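Long-range contact in transcriptional regulator, MarR family (Silicibacter pomeroyi DSS-3, PDB 3BJ6), which probably binds DNA through a winged helix-turn-helix domain and regulates transcription, as other members of the MarR family do: residues 81-86 with 101-106. Numbering follows the deposited sequence. Where two conformers were deposited one is given.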
loop_
_atom_site.group_PDB
_atom_site.type_symbol
_atom_site.label_atom_id
_atom_site.label_comp_id
_atom_site.label_asym_id
_atom_site.label_seq_id
_atom_site.Cartn_x
_atom_site.Cartn_y
_atom_site.Cartn_z
ATOM N N ALA A 81 -26.561 0.071 -12.255
ATOM C CA ALA A 81 -26.673 1.539 -12.112
ATOM C C ALA A 81 -26.733 2.255 -13.470
ATOM O O ALA A 81 -26.866 3.480 -13.533
ATOM C CB ALA A 81 -25.538 2.111 -11.229
ATOM N N GLY A 82 -26.654 1.487 -14.552
ATOM C CA GLY A 82 -26.742 2.059 -15.900
ATOM C C GLY A 82 -25.470 2.775 -16.365
ATOM O O GLY A 82 -25.531 3.680 -17.217
ATOM N N LEU A 83 -24.320 2.365 -15.828
ATOM C CA LEU A 83 -23.045 3.042 -16.111
ATOM C C LEU A 83 -22.170 2.314 -17.129
ATOM O O LEU A 83 -21.238 2.908 -17.693
ATOM C CB LEU A 83 -22.251 3.289 -14.809
ATOM C CG LEU A 83 -23.043 3.961 -13.676
ATOM C CD1 LEU A 83 -22.167 4.150 -12.418
ATOM C CD2 LEU A 83 -23.585 5.338 -14.156
ATOM N N ILE A 84 -22.439 1.025 -17.330
ATOM C CA ILE A 84 -21.802 0.261 -18.394
ATOM C C ILE A 84 -22.900 -0.548 -19.090
ATOM O O ILE A 84 -23.984 -0.733 -18.551
ATOM C CB ILE A 84 -20.676 -0.682 -17.866
ATOM C CG1 ILE A 84 -21.252 -1.896 -17.097
ATOM C CG2 ILE A 84 -19.632 0.122 -17.035
ATOM C CD1 ILE A 84 -20.168 -3.014 -16.776
ATOM N N GLU A 85 -22.591 -1.038 -20.284
ATOM C CA GLU A 85 -23.475 -1.926 -21.014
ATOM C C GLU A 85 -22.638 -3.068 -21.582
ATOM O O GLU A 85 -21.407 -2.949 -21.742
ATOM C CB GLU A 85 -24.188 -1.160 -22.131
ATOM C CG GLU A 85 -23.219 -0.737 -23.228
ATOM C CD GLU A 85 -23.870 0.135 -24.288
ATOM O OE1 GLU A 85 -23.623 -0.109 -25.482
ATOM O OE2 GLU A 85 -24.638 1.046 -23.931
ATOM N N ARG A 86 -23.300 -4.189 -21.834
ATOM C CA ARG A 86 -22.648 -5.366 -22.401
ATOM C C ARG A 86 -23.075 -5.436 -23.868
ATOM O O ARG A 86 -24.261 -5.285 -24.175
ATOM C CB ARG A 86 -23.012 -6.653 -21.633
ATOM C CG ARG A 86 -22.405 -7.962 -22.229
ATOM C CD ARG A 86 -22.969 -9.262 -21.581
ATOM N NE ARG A 86 -24.452 -9.315 -21.635
ATOM C CZ ARG A 86 -25.163 -9.662 -22.703
ATOM N NH1 ARG A 86 -24.571 -10.011 -23.841
ATOM N NH2 ARG A 86 -26.478 -9.655 -22.632
ATOM N N THR A 101 -21.425 3.569 -20.556
ATOM C CA THR A 101 -22.535 4.327 -21.135
ATOM C C THR A 101 -22.169 5.820 -21.051
ATOM O O THR A 101 -21.178 6.168 -20.397
ATOM C CB THR A 101 -23.833 4.102 -20.349
ATOM O OG1 THR A 101 -23.648 4.539 -18.993
ATOM C CG2 THR A 101 -24.251 2.639 -20.377
ATOM N N PRO A 102 -22.924 6.703 -21.749
ATOM C CA PRO A 102 -22.646 8.137 -21.589
ATOM C C PRO A 102 -22.655 8.610 -20.115
ATOM O O PRO A 102 -21.810 9.417 -19.739
ATOM C CB PRO A 102 -23.759 8.812 -22.416
ATOM C CG PRO A 102 -24.060 7.790 -23.516
ATOM C CD PRO A 102 -23.979 6.450 -22.755
ATOM N N ARG A 103 -23.567 8.097 -19.299
ATOM C CA ARG A 103 -23.559 8.393 -17.836
ATOM C C ARG A 103 -22.291 7.908 -17.132
ATOM O O ARG A 103 -21.683 8.642 -16.342
ATOM C CB ARG A 103 -24.813 7.798 -17.149
ATOM C CG ARG A 103 -24.971 8.176 -15.654
ATOM C CD ARG A 103 -24.932 9.716 -15.396
ATOM N NE ARG A 103 -24.929 10.010 -13.954
ATOM C CZ ARG A 103 -24.336 11.068 -13.387
ATOM N NH1 ARG A 103 -23.680 11.970 -14.134
ATOM N NH2 ARG A 103 -24.383 11.220 -12.063
ATOM N N GLY A 104 -21.901 6.664 -17.399
ATOM C CA GLY A 104 -20.641 6.135 -16.837
ATOM C C GLY A 104 -19.457 6.973 -17.244
ATOM O O GLY A 104 -18.571 7.257 -16.432
ATOM N N GLU A 105 -19.450 7.368 -18.517
ATOM C CA GLU A 105 -18.445 8.252 -19.084
ATOM C C GLU A 105 -18.379 9.620 -18.372
ATOM O O GLU A 105 -17.292 10.106 -18.058
ATOM C CB GLU A 105 -18.727 8.419 -20.585
ATOM C CG GLU A 105 -17.637 9.126 -21.375
ATOM C CD GLU A 105 -17.604 8.718 -22.858
ATOM O OE1 GLU A 105 -16.547 8.917 -23.496
ATOM O OE2 GLU A 105 -18.611 8.191 -23.379
ATOM N N ALA A 106 -19.543 10.221 -18.113
ATOM C CA ALA A 106 -19.630 11.513 -17.401
ATOM C C ALA A 106 -19.077 11.383 -15.962
ATOM O O ALA A 106 -18.312 12.228 -15.509
ATOM C CB ALA A 106 -21.057 12.048 -17.389
#
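The hydroxyl of Thr101 takes part in two hydrogen bonds: OG1 donates across the contact to Gly82 O at 2.7 Å and accepts from Gly104 N, in its own segment, at 3.2 Å, the latter bond nearly straight at 170°. OG1 lies between the backbone N and the carbonyl carbon (chi1 61°), and from there it caps the first turn of helix 102-123, for which Thr101 is the N-cap residue. The backbone adds a second link, Thr101 N donating to Leu83 O over 2.9 Å from above the carbonyl plane; the same oxygen receives a CA-H...O contact from Gly104 CA at 3.4 Å. Gly104, with no side chain, allows this close approach. In the winged helix-turn-helix fold of MarR proteins, the contact ties together the two ends of the wing at its base: Gly82, in the Schellman motif that closes helix 68-80, leads into strand 84-87, whereas Thr101 follows the returning strand 97-100. A valine in place of Thr101 would probably leave Gly82 O without this donor and the first turn of the helix without its side-chain cap. Leu83 runs alongside Arg103, Leu83 CD2 lying 3.5 Å from Arg103 CG, and also packs on Leu46 and Val38. On the strand side, Thr101 CG2 rests 3.7 Å from Ile84 C and near the carboxylate of Glu85, whose OE1 forms a salt bridge with Arg87.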